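Local coordinates for peptidoglycan-N-acetylglucosamine deacetylase BC_1960 (Bacillus cereus, PDB 4L1G), which catalyses the zinc-dependent deacetylation of N-acetylglucosamine residues in peptidoglycan, and also acts on soluble chitin substrates and N-acetylchitooligomers, at residues W193-D199 / S220-H225; V203-T209 / G234-A238; I208-L213 / K241-L246. All blocks are in the same frame, centred on the assembly; numbering follows the deposited sequence.

Contact 1: W193-D199 / S220-H225. With ACT (acetate ion), chain F.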
loop_
_atom_site.group_PDB
_atom_site.type_symbol
_atom_site.label_atom_id
_atom_site.label_comp_id
_atom_site.label_asym_id
_atom_site.label_seq_id
_atom_site.Cartn_x
_atom_site.Cartn_y
_atom_site.Cartn_z
ATOM N N TRP A 193 -7.482 -2.470 2.788
ATOM C CA TRP A 193 -7.372 -3.495 1.758
ATOM C C TRP A 193 -8.590 -4.412 1.788
ATOM O O TRP A 193 -9.379 -4.371 2.732
ATOM C CB TRP A 193 -6.079 -4.302 1.930
ATOM C CG TRP A 193 -5.967 -5.000 3.255
ATOM C CD1 TRP A 193 -6.371 -6.272 3.549
ATOM C CD2 TRP A 193 -5.408 -4.467 4.465
ATOM N NE1 TRP A 193 -6.101 -6.561 4.865
ATOM C CE2 TRP A 193 -5.510 -5.471 5.450
ATOM C CE3 TRP A 193 -4.836 -3.237 4.811
ATOM C CZ2 TRP A 193 -5.061 -5.286 6.758
ATOM C CZ3 TRP A 193 -4.388 -3.053 6.113
ATOM C CH2 TRP A 193 -4.503 -4.073 7.070
ATOM N N SER A 194 -8.745 -5.229 0.752
ATOM C CA SER A 194 -9.878 -6.147 0.676
ATOM C C SER A 194 -9.442 -7.575 0.352
ATOM O O SER A 194 -10.224 -8.514 0.483
ATOM C CB SER A 194 -10.913 -5.659 -0.342
ATOM O OG SER A 194 -10.416 -5.749 -1.666
ATOM N N VAL A 195 -8.194 -7.730 -0.078
ATOM C CA VAL A 195 -7.618 -9.052 -0.299
ATOM C C VAL A 195 -6.297 -9.183 0.456
ATOM O O VAL A 195 -5.314 -8.517 0.126
ATOM C CB VAL A 195 -7.384 -9.341 -1.800
ATOM C CG1 VAL A 195 -6.735 -10.710 -1.986
ATOM C CG2 VAL A 195 -8.694 -9.258 -2.571
ATOM N N ASP A 196 -6.280 -10.040 1.469
ATOM C CA ASP A 196 -5.088 -10.231 2.285
ATOM C C ASP A 196 -4.365 -11.521 1.915
ATOM O O ASP A 196 -4.923 -12.612 2.028
ATOM C CB ASP A 196 -5.452 -10.231 3.771
ATOM C CG ASP A 196 -4.230 -10.200 4.671
ATOM O OD1 ASP A 196 -3.106 -10.030 4.154
ATOM O OD2 ASP A 196 -4.397 -10.329 5.902
ATOM N N THR A 197 -3.116 -11.386 1.478
ATOM C CA THR A 197 -2.318 -12.532 1.061
ATOM C C THR A 197 -1.708 -13.261 2.250
ATOM O O THR A 197 -1.185 -14.363 2.095
ATOM C CB THR A 197 -1.165 -12.111 0.126
ATOM O OG1 THR A 197 -0.239 -11.284 0.844
ATOM C CG2 THR A 197 -1.693 -11.348 -1.079
ATOM N N VAL A 198 -1.791 -12.642 3.429
ATOM C CA VAL A 198 -1.088 -13.091 4.641
ATOM C C VAL A 198 0.322 -13.626 4.358
ATOM O O VAL A 198 0.751 -14.635 4.921
ATOM C CB VAL A 198 -1.930 -14.082 5.518
ATOM C CG1 VAL A 198 -3.186 -13.397 6.040
ATOM C CG2 VAL A 198 -2.292 -15.359 4.766
ATOM N N ASP A 199 1.038 -12.919 3.487
ATOM C CA ASP A 199 2.342 -13.364 3.002
ATOM C C ASP A 199 3.436 -13.335 4.068
ATOM O O ASP A 199 4.464 -14.003 3.930
ATOM C CB ASP A 199 2.763 -12.562 1.762
ATOM C CG ASP A 199 2.778 -11.059 1.998
ATOM O OD1 ASP A 199 2.211 -10.592 3.007
ATOM O OD2 ASP A 199 3.353 -10.334 1.158
ATOM N N SER A 220 -10.772 -4.649 -6.219
ATOM C CA SER A 220 -9.999 -5.258 -5.137
ATOM C C SER A 220 -8.668 -4.553 -4.865
ATOM O O SER A 220 -7.911 -4.239 -5.788
ATOM C CB SER A 220 -9.742 -6.744 -5.415
ATOM O OG SER A 220 -10.936 -7.503 -5.323
ATOM N N VAL A 221 -8.397 -4.303 -3.589
ATOM C CA VAL A 221 -7.095 -3.814 -3.164
ATOM C C VAL A 221 -6.357 -4.941 -2.452
ATOM O O VAL A 221 -6.779 -5.406 -1.393
ATOM C CB VAL A 221 -7.210 -2.585 -2.244
ATOM C CG1 VAL A 221 -5.840 -2.186 -1.718
ATOM C CG2 VAL A 221 -7.857 -1.427 -2.989
ATOM N N ILE A 222 -5.259 -5.384 -3.053
ATOM C CA ILE A 222 -4.505 -6.531 -2.558
ATOM C C ILE A 222 -3.382 -6.084 -1.623
ATOM O O ILE A 222 -2.732 -5.068 -1.871
ATOM C CB ILE A 222 -3.925 -7.337 -3.740
ATOM C CG1 ILE A 222 -5.047 -7.718 -4.714
ATOM C CG2 ILE A 222 -3.188 -8.574 -3.252
ATOM C CD1 ILE A 222 -4.555 -8.205 -6.063
ATOM N N LEU A 223 -3.168 -6.837 -0.545
ATOM C CA LEU A 223 -2.120 -6.512 0.422
ATOM C C LEU A 223 -0.952 -7.493 0.390
ATOM O O LEU A 223 -1.118 -8.688 0.643
ATOM C CB LEU A 223 -2.683 -6.453 1.845
ATOM C CG LEU A 223 -1.636 -6.280 2.952
ATOM C CD1 LEU A 223 -0.995 -4.902 2.884
ATOM C CD2 LEU A 223 -2.229 -6.527 4.330
ATOM N N GLN A 224 0.231 -6.972 0.083
ATOM C CA GLN A 224 1.469 -7.730 0.213
ATOM C C GLN A 224 2.492 -6.915 1.004
ATOM O O GLN A 224 2.262 -5.742 1.302
ATOM C CB GLN A 224 2.020 -8.107 -1.161
ATOM C CG GLN A 224 1.261 -9.234 -1.832
ATOM C CD GLN A 224 1.688 -9.449 -3.265
ATOM O OE1 GLN A 224 1.323 -8.679 -4.154
ATOM N NE2 GLN A 224 2.468 -10.498 -3.500
ATOM N N HIS A 225 3.617 -7.537 1.346
ATOM C CA HIS A 225 4.629 -6.873 2.161
ATOM C C HIS A 225 6.019 -6.916 1.536
ATOM O O HIS A 225 6.357 -7.840 0.799
ATOM C CB HIS A 225 4.683 -7.489 3.565
ATOM C CG HIS A 225 3.454 -7.244 4.384
ATOM N ND1 HIS A 225 2.356 -8.078 4.350
ATOM C CD2 HIS A 225 3.147 -6.255 5.259
ATOM C CE1 HIS A 225 1.428 -7.615 5.169
ATOM N NE2 HIS A 225 1.883 -6.510 5.732
HETATM C C ACT F . 0.173 -3.739 7.828
HETATM O O ACT F . 0.360 -4.208 8.971
HETATM O OXT ACT F . 1.025 -4.049 6.969
HETATM C CH3 ACT F . -1.001 -2.860 7.505
HETATM O O HOH W 1 -12.158 -7.121 -3.058
#
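A carboxylate that grips a histidine at two points opens this contact: His225 ND1 donates to Asp199 OD1 at 2.9 Å, and the backbone N of His225 to Asp199 OD2 at 2.8 Å. Asp199 OD2 is also bonded to Ser235. The pair sits at the C-terminal end of two adjacent parallel strands of the NodB-type deacetylase barrel, where active sites of such barrels lie. His225, the predicted proton donor, bonds OXT of an acetate (probably from the crystallisation liquor) through its other ring nitrogen, NE2, at 2.9 Å; Tyr172 N also bonds it.

Further back, Thr197 OG1 donates to Leu223 O (2.7 Å), and the strands pair through Leu223 N to Val195 O (2.8 Å) and Val195 N to Val221 O (3.0 Å). Val221 O also accepts from Ser194 N (2.9 Å), while Val221 N bonds Ser194 OG (3.1 Å), so a serine side chain extends the hydrogen bonding just before the ladder begins. Asp196 OD1 forms an Asx turn with Val198 N at 3.0 Å.

On one face of the sheet Val195 CB meets Ile222 CG1 at 4.1 Å; on the other, Leu223 CD2 makes a CH-pi contact 3.8 Å from the centroid of the Trp193 five-membered ring.

Contact 2: V203-T209 / G234-A238; sequences VSADTIT and GSVDA
Two helices can approach closely where their facing residues are small, and the start of helix 205-215 against the first turns of helix 233-248 illustrates the principle. The axes of 205-209 and 234-238 pass 8.1 Å apart at a crossing angle of -58°. Val203 is extended (phi/psi -67/152), its O lying 4.3 Å from Gly234 CA. Ser204, at the N-cap with psi 171° and a p rotamer, points its CA-CB bond away from the partner; its OG is hydrogen-bonded to Thr207 OG1 at 3.1 Å. From Ala205 onward the backbone is helical, with Ile208 N to Ser204 O at 3.1 Å and Thr209 N to Ala205 O at 3.0 Å.

Ala205 is the point of closest backbone register, its CA 4.4 Å from Ala238 CA. Its CB lies 3.4 Å from Gly234 O, 3.9 Å from Asp237 CB and 4.3 Å from Ala238 CB, and its CA makes a CA-H...O contact with Gly234 O at 3.4 Å. A CB on Gly234 would clash with Val203 O. Ile208 (m, t) reaches Ser235 CA with CD1 at 3.5 Å and Ala238 CB with CG2 at 3.8 Å. Thr209 (m) bonds Ala205 O through OG1 at 2.7 Å, with OG1 4.0 Å from Ala238 CB. No hydrogen bond joins the two segments: this is close packing around Ala205, Gly234 and Ala238, with Ile208 alongside, between neighbouring outer helices of a polysaccharide deacetylase barrel.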
loop_
_atom_site.group_PDB
_atom_site.type_symbol
_atom_site.label_atom_id
_atom_site.label_comp_id
_atom_site.label_asym_id
_atom_site.label_seq_id
_atom_site.Cartn_x
_atom_site.Cartn_y
_atom_site.Cartn_z
ATOM N N VAL A 203 3.944 -18.144 3.701
ATOM C CA VAL A 203 3.207 -19.068 2.843
ATOM C C VAL A 203 3.745 -19.048 1.409
ATOM O O VAL A 203 4.279 -18.037 0.950
ATOM C CB VAL A 203 1.699 -18.758 2.847
ATOM C CG1 VAL A 203 1.073 -19.207 4.157
ATOM C CG2 VAL A 203 1.466 -17.273 2.623
ATOM N N SER A 204 3.594 -20.170 0.707
ATOM C CA SER A 204 4.195 -20.344 -0.614
ATOM C C SER A 204 3.544 -19.488 -1.696
ATOM O O SER A 204 2.506 -18.867 -1.475
ATOM C CB SER A 204 4.155 -21.816 -1.030
ATOM O OG SER A 204 2.826 -22.233 -1.289
ATOM N N ALA A 205 4.166 -19.470 -2.870
ATOM C CA ALA A 205 3.661 -18.703 -4.004
ATOM C C ALA A 205 2.327 -19.247 -4.514
ATOM O O ALA A 205 1.457 -18.481 -4.923
ATOM C CB ALA A 205 4.691 -18.676 -5.127
ATOM N N ASP A 206 2.171 -20.567 -4.489
ATOM C CA ASP A 206 0.928 -21.194 -4.930
ATOM C C ASP A 206 -0.224 -20.896 -3.972
ATOM O O ASP A 206 -1.358 -20.683 -4.403
ATOM C CB ASP A 206 1.104 -22.706 -5.092
ATOM C CG ASP A 206 1.812 -23.078 -6.383
ATOM O OD1 ASP A 206 1.616 -22.377 -7.400
ATOM O OD2 ASP A 206 2.564 -24.075 -6.384
ATOM N N THR A 207 0.073 -20.885 -2.676
ATOM C CA THR A 207 -0.931 -20.591 -1.661
ATOM C C THR A 207 -1.439 -19.162 -1.812
ATOM O O THR A 207 -2.646 -18.913 -1.792
ATOM C CB THR A 207 -0.365 -20.777 -0.239
ATOM O OG1 THR A 207 0.028 -22.143 -0.054
ATOM C CG2 THR A 207 -1.406 -20.408 0.806
ATOM N N ILE A 208 -0.506 -18.229 -1.969
ATOM C CA ILE A 208 -0.844 -16.823 -2.144
ATOM C C ILE A 208 -1.642 -16.599 -3.424
ATOM O O ILE A 208 -2.639 -15.875 -3.425
ATOM C CB ILE A 208 0.422 -15.945 -2.153
ATOM C CG1 ILE A 208 1.115 -16.030 -0.793
ATOM C CG2 ILE A 208 0.079 -14.503 -2.488
ATOM C CD1 ILE A 208 2.456 -15.344 -0.743
ATOM N N THR A 209 -1.207 -17.240 -4.506
ATOM C CA THR A 209 -1.862 -17.093 -5.804
ATOM C C THR A 209 -3.300 -17.609 -5.782
ATOM O O THR A 209 -4.214 -16.931 -6.255
ATOM C CB THR A 209 -1.077 -17.814 -6.919
ATOM O OG1 THR A 209 0.229 -17.236 -7.034
ATOM C CG2 THR A 209 -1.803 -17.691 -8.253
ATOM N N GLY A 234 8.181 -16.090 -1.367
ATOM C CA GLY A 234 7.037 -16.675 -2.038
ATOM C C GLY A 234 6.057 -15.606 -2.470
ATOM O O GLY A 234 5.362 -15.752 -3.479
ATOM N N SER A 235 6.008 -14.521 -1.704
ATOM C CA SER A 235 5.136 -13.399 -2.020
ATOM C C SER A 235 5.610 -12.707 -3.289
ATOM O O SER A 235 4.800 -12.283 -4.115
ATOM C CB SER A 235 5.098 -12.407 -0.860
ATOM O OG SER A 235 4.071 -11.449 -1.044
ATOM N N VAL A 236 6.926 -12.602 -3.441
ATOM C CA VAL A 236 7.508 -12.014 -4.636
ATOM C C VAL A 236 7.253 -12.923 -5.834
ATOM O O VAL A 236 6.809 -12.463 -6.890
ATOM C CB VAL A 236 9.021 -11.776 -4.476
ATOM C CG1 VAL A 236 9.583 -11.089 -5.709
ATOM C CG2 VAL A 236 9.299 -10.944 -3.232
ATOM N N ASP A 237 7.520 -14.215 -5.658
ATOM C CA ASP A 237 7.312 -15.197 -6.717
ATOM C C ASP A 237 5.847 -15.304 -7.130
ATOM O O ASP A 237 5.542 -15.634 -8.275
ATOM C CB ASP A 237 7.822 -16.573 -6.285
ATOM C CG ASP A 237 9.319 -16.599 -6.068
ATOM O OD1 ASP A 237 9.784 -17.397 -5.227
ATOM O OD2 ASP A 237 10.033 -15.819 -6.736
ATOM N N ALA A 238 4.947 -15.029 -6.191
ATOM C CA ALA A 238 3.512 -15.099 -6.451
ATOM C C ALA A 238 3.091 -14.150 -7.567
ATOM O O ALA A 238 2.150 -14.430 -8.304
ATOM C CB ALA A 238 2.728 -14.802 -5.179
#

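Contact 3: I208-L213 / K241-L246; sequences ITNNVL and KIIPQL
Where two neighbouring helices of a barrel's outer layer diverge, longer side chains must fill the widening space, and 208-213 against 241-246 is a case in point. Both segments are helical and run in broadly the same direction, their axes 9.8 Å apart at closest and crossing at -34°. Thr209 lies nearest Ile242 (CA-CA 5.5 Å) and Leu213 nearest Leu246 (6.9 Å). Backbone bonds such as Val212 N to Ile208 O (2.9 Å) and Leu246 N to Ile242 O (3.1 Å) hold each turn, although segment 241-246 of helix 233-248 is kinked where the N atoms of Lys241 and Pro244 lack bonds to the turn before (a proline N has no hydrogen).

The apolar contacts are made by Ile242 (m, t), whose CD1 lies 3.7 Å from Val212 CG2 and 4.0 Å from Ile208 CG2, and, one turn on, by Leu246 (m, t), with CD2 3.8 Å from Leu213 CD1 and CD1 4.2 Å from Val212 CG1. Val212 is t; Leu213 has chi1 -97°.

Mixed contacts border these. Thr209 OG1, hydrogen-bonded to Ala205 O in its own helix, sits 3.5 Å from Lys241 CB. Gln245 OE1 lies 3.8 Å from Thr209 CG2 and 3.6 Å from Leu213 CG. With no hydrogen bond between the segments, cohesion rests on burial of aliphatic surface, and at the border the oxygens of Thr209 and Gln245 rest against carbon atoms of the partner helix.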
loop_
_atom_site.group_PDB
_atom_site.type_symbol
_atom_site.label_atom_id
_atom_site.label_comp_id
_atom_site.label_asym_id
_atom_site.label_seq_id
_atom_site.Cartn_x
_atom_site.Cartn_y
_atom_site.Cartn_z
ATOM N N ILE A 208 -0.506 -18.229 -1.969
ATOM C CA ILE A 208 -0.844 -16.823 -2.144
ATOM C C ILE A 208 -1.642 -16.599 -3.424
ATOM O O ILE A 208 -2.639 -15.875 -3.425
ATOM C CB ILE A 208 0.422 -15.945 -2.153
ATOM C CG1 ILE A 208 1.115 -16.030 -0.793
ATOM C CG2 ILE A 208 0.079 -14.503 -2.488
ATOM C CD1 ILE A 208 2.456 -15.344 -0.743
ATOM N N THR A 209 -1.207 -17.240 -4.506
ATOM C CA THR A 209 -1.862 -17.093 -5.804
ATOM C C THR A 209 -3.300 -17.609 -5.782
ATOM O O THR A 209 -4.214 -16.931 -6.255
ATOM C CB THR A 209 -1.077 -17.814 -6.919
ATOM O OG1 THR A 209 0.229 -17.236 -7.034
ATOM C CG2 THR A 209 -1.803 -17.691 -8.253
ATOM N N ASN A 210 -3.495 -18.805 -5.231
ATOM C CA ASN A 210 -4.830 -19.386 -5.131
ATOM C C ASN A 210 -5.741 -18.539 -4.253
ATOM O O ASN A 210 -6.938 -18.413 -4.514
ATOM C CB ASN A 210 -4.765 -20.818 -4.594
ATOM C CG ASN A 210 -4.045 -21.766 -5.536
ATOM O OD1 ASN A 210 -3.862 -21.470 -6.719
ATOM N ND2 ASN A 210 -3.637 -22.917 -5.015
ATOM N N ASN A 211 -5.158 -17.959 -3.210
ATOM C CA ASN A 211 -5.874 -17.057 -2.323
ATOM C C ASN A 211 -6.330 -15.804 -3.065
ATOM O O ASN A 211 -7.514 -15.467 -3.056
ATOM C CB ASN A 211 -4.985 -16.690 -1.133
ATOM C CG ASN A 211 -5.622 -15.664 -0.211
ATOM O OD1 ASN A 211 -6.843 -15.502 -0.180
ATOM N ND2 ASN A 211 -4.789 -14.968 0.554
ATOM N N VAL A 212 -5.384 -15.125 -3.709
ATOM C CA VAL A 212 -5.674 -13.889 -4.433
ATOM C C VAL A 212 -6.695 -14.089 -5.552
ATOM O O VAL A 212 -7.651 -13.327 -5.665
ATOM C CB VAL A 212 -4.388 -13.255 -5.019
ATOM C CG1 VAL A 212 -4.731 -12.106 -5.953
ATOM C CG2 VAL A 212 -3.476 -12.777 -3.903
ATOM N N LEU A 213 -6.493 -15.119 -6.369
ATOM C CA LEU A 213 -7.384 -15.384 -7.498
ATOM C C LEU A 213 -8.781 -15.802 -7.051
ATOM O O LEU A 213 -9.760 -15.598 -7.773
ATOM C CB LEU A 213 -6.791 -16.453 -8.421
ATOM C CG LEU A 213 -6.044 -15.943 -9.654
ATOM C CD1 LEU A 213 -6.991 -15.183 -10.573
ATOM C CD2 LEU A 213 -4.869 -15.066 -9.253
ATOM N N LYS A 241 2.564 -15.302 -11.095
ATOM C CA LYS A 241 1.335 -16.043 -11.360
ATOM C C LYS A 241 0.107 -15.152 -11.227
ATOM O O LYS A 241 -0.805 -15.207 -12.053
ATOM C CB LYS A 241 1.209 -17.235 -10.410
ATOM C CG LYS A 241 2.211 -18.349 -10.655
ATOM C CD LYS A 241 2.040 -19.457 -9.630
ATOM C CE LYS A 241 2.971 -20.623 -9.903
ATOM N NZ LYS A 241 2.623 -21.319 -11.170
ATOM N N ILE A 242 0.093 -14.333 -10.180
ATOM C CA ILE A 242 -1.045 -13.470 -9.875
ATOM C C ILE A 242 -1.377 -12.517 -11.018
ATOM O O ILE A 242 -2.534 -12.399 -11.427
ATOM C CB ILE A 242 -0.788 -12.648 -8.595
ATOM C CG1 ILE A 242 -0.844 -13.552 -7.361
ATOM C CG2 ILE A 242 -1.797 -11.520 -8.464
ATOM C CD1 ILE A 242 -0.484 -12.843 -6.075
ATOM N N ILE A 243 -0.354 -11.849 -11.537
ATOM C CA ILE A 243 -0.554 -10.833 -12.564
ATOM C C ILE A 243 -1.124 -11.371 -13.887
ATOM O O ILE A 243 -2.150 -10.873 -14.352
ATOM C CB ILE A 243 0.723 -9.985 -12.787
ATOM C CG1 ILE A 243 1.075 -9.225 -11.503
ATOM C CG2 ILE A 243 0.535 -9.024 -13.947
ATOM C CD1 ILE A 243 2.384 -8.469 -11.575
ATOM N N PRO A 244 -0.482 -12.392 -14.492
ATOM C CA PRO A 244 -1.062 -12.859 -15.757
ATOM C C PRO A 244 -2.409 -13.565 -15.589
ATOM O O PRO A 244 -3.267 -13.442 -16.465
ATOM C CB PRO A 244 -0.006 -13.834 -16.289
ATOM C CG PRO A 244 0.710 -14.308 -15.081
ATOM C CD PRO A 244 0.746 -13.135 -14.147
ATOM N N GLN A 245 -2.598 -14.284 -14.486
ATOM C CA GLN A 245 -3.860 -14.991 -14.261
ATOM C C GLN A 245 -5.042 -14.042 -14.073
ATOM O O GLN A 245 -6.155 -14.339 -14.503
ATOM C CB GLN A 245 -3.754 -15.967 -13.084
ATOM C CG GLN A 245 -2.969 -17.233 -13.402
ATOM C CD GLN A 245 -2.972 -18.233 -12.258
ATOM O OE1 GLN A 245 -3.868 -18.227 -11.415
ATOM N NE2 GLN A 245 -1.963 -19.095 -12.224
ATOM N N LEU A 246 -4.799 -12.900 -13.438
ATOM C CA LEU A 246 -5.840 -11.889 -13.287
ATOM C C LEU A 246 -6.090 -11.160 -14.606
ATOM O O LEU A 246 -7.234 -10.864 -14.953
ATOM C CB LEU A 246 -5.492 -10.895 -12.174
ATOM C CG LEU A 246 -5.917 -11.313 -10.763
ATOM C CD1 LEU A 246 -5.360 -10.367 -9.708
ATOM C CD2 LEU A 246 -7.437 -11.397 -10.664
#

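Read from the N terminus, the chain passes through 193-199, then helix 205-215, strand 221-225 and helix 233-248. Contact 1 closes the first loop, a parallel beta-alpha-beta unit whose crossover is helix 205-215. That helix, with the two residues before it, supplies the first segments of contacts 2 and 3, and each loop closes on helix 233-248, which follows strand 221-225. Both loops therefore cross that of contact 1, and they cross each other, sharing Ile208 and Thr209 along one helix pair. The layers also meet directly: Ser235 of contact 2 bonds Asp199 and Gln224 of contact 1, and Asn211 in 208-213 bonds Asp196 O. Together the three tie two barrel strands to the two helices beside them.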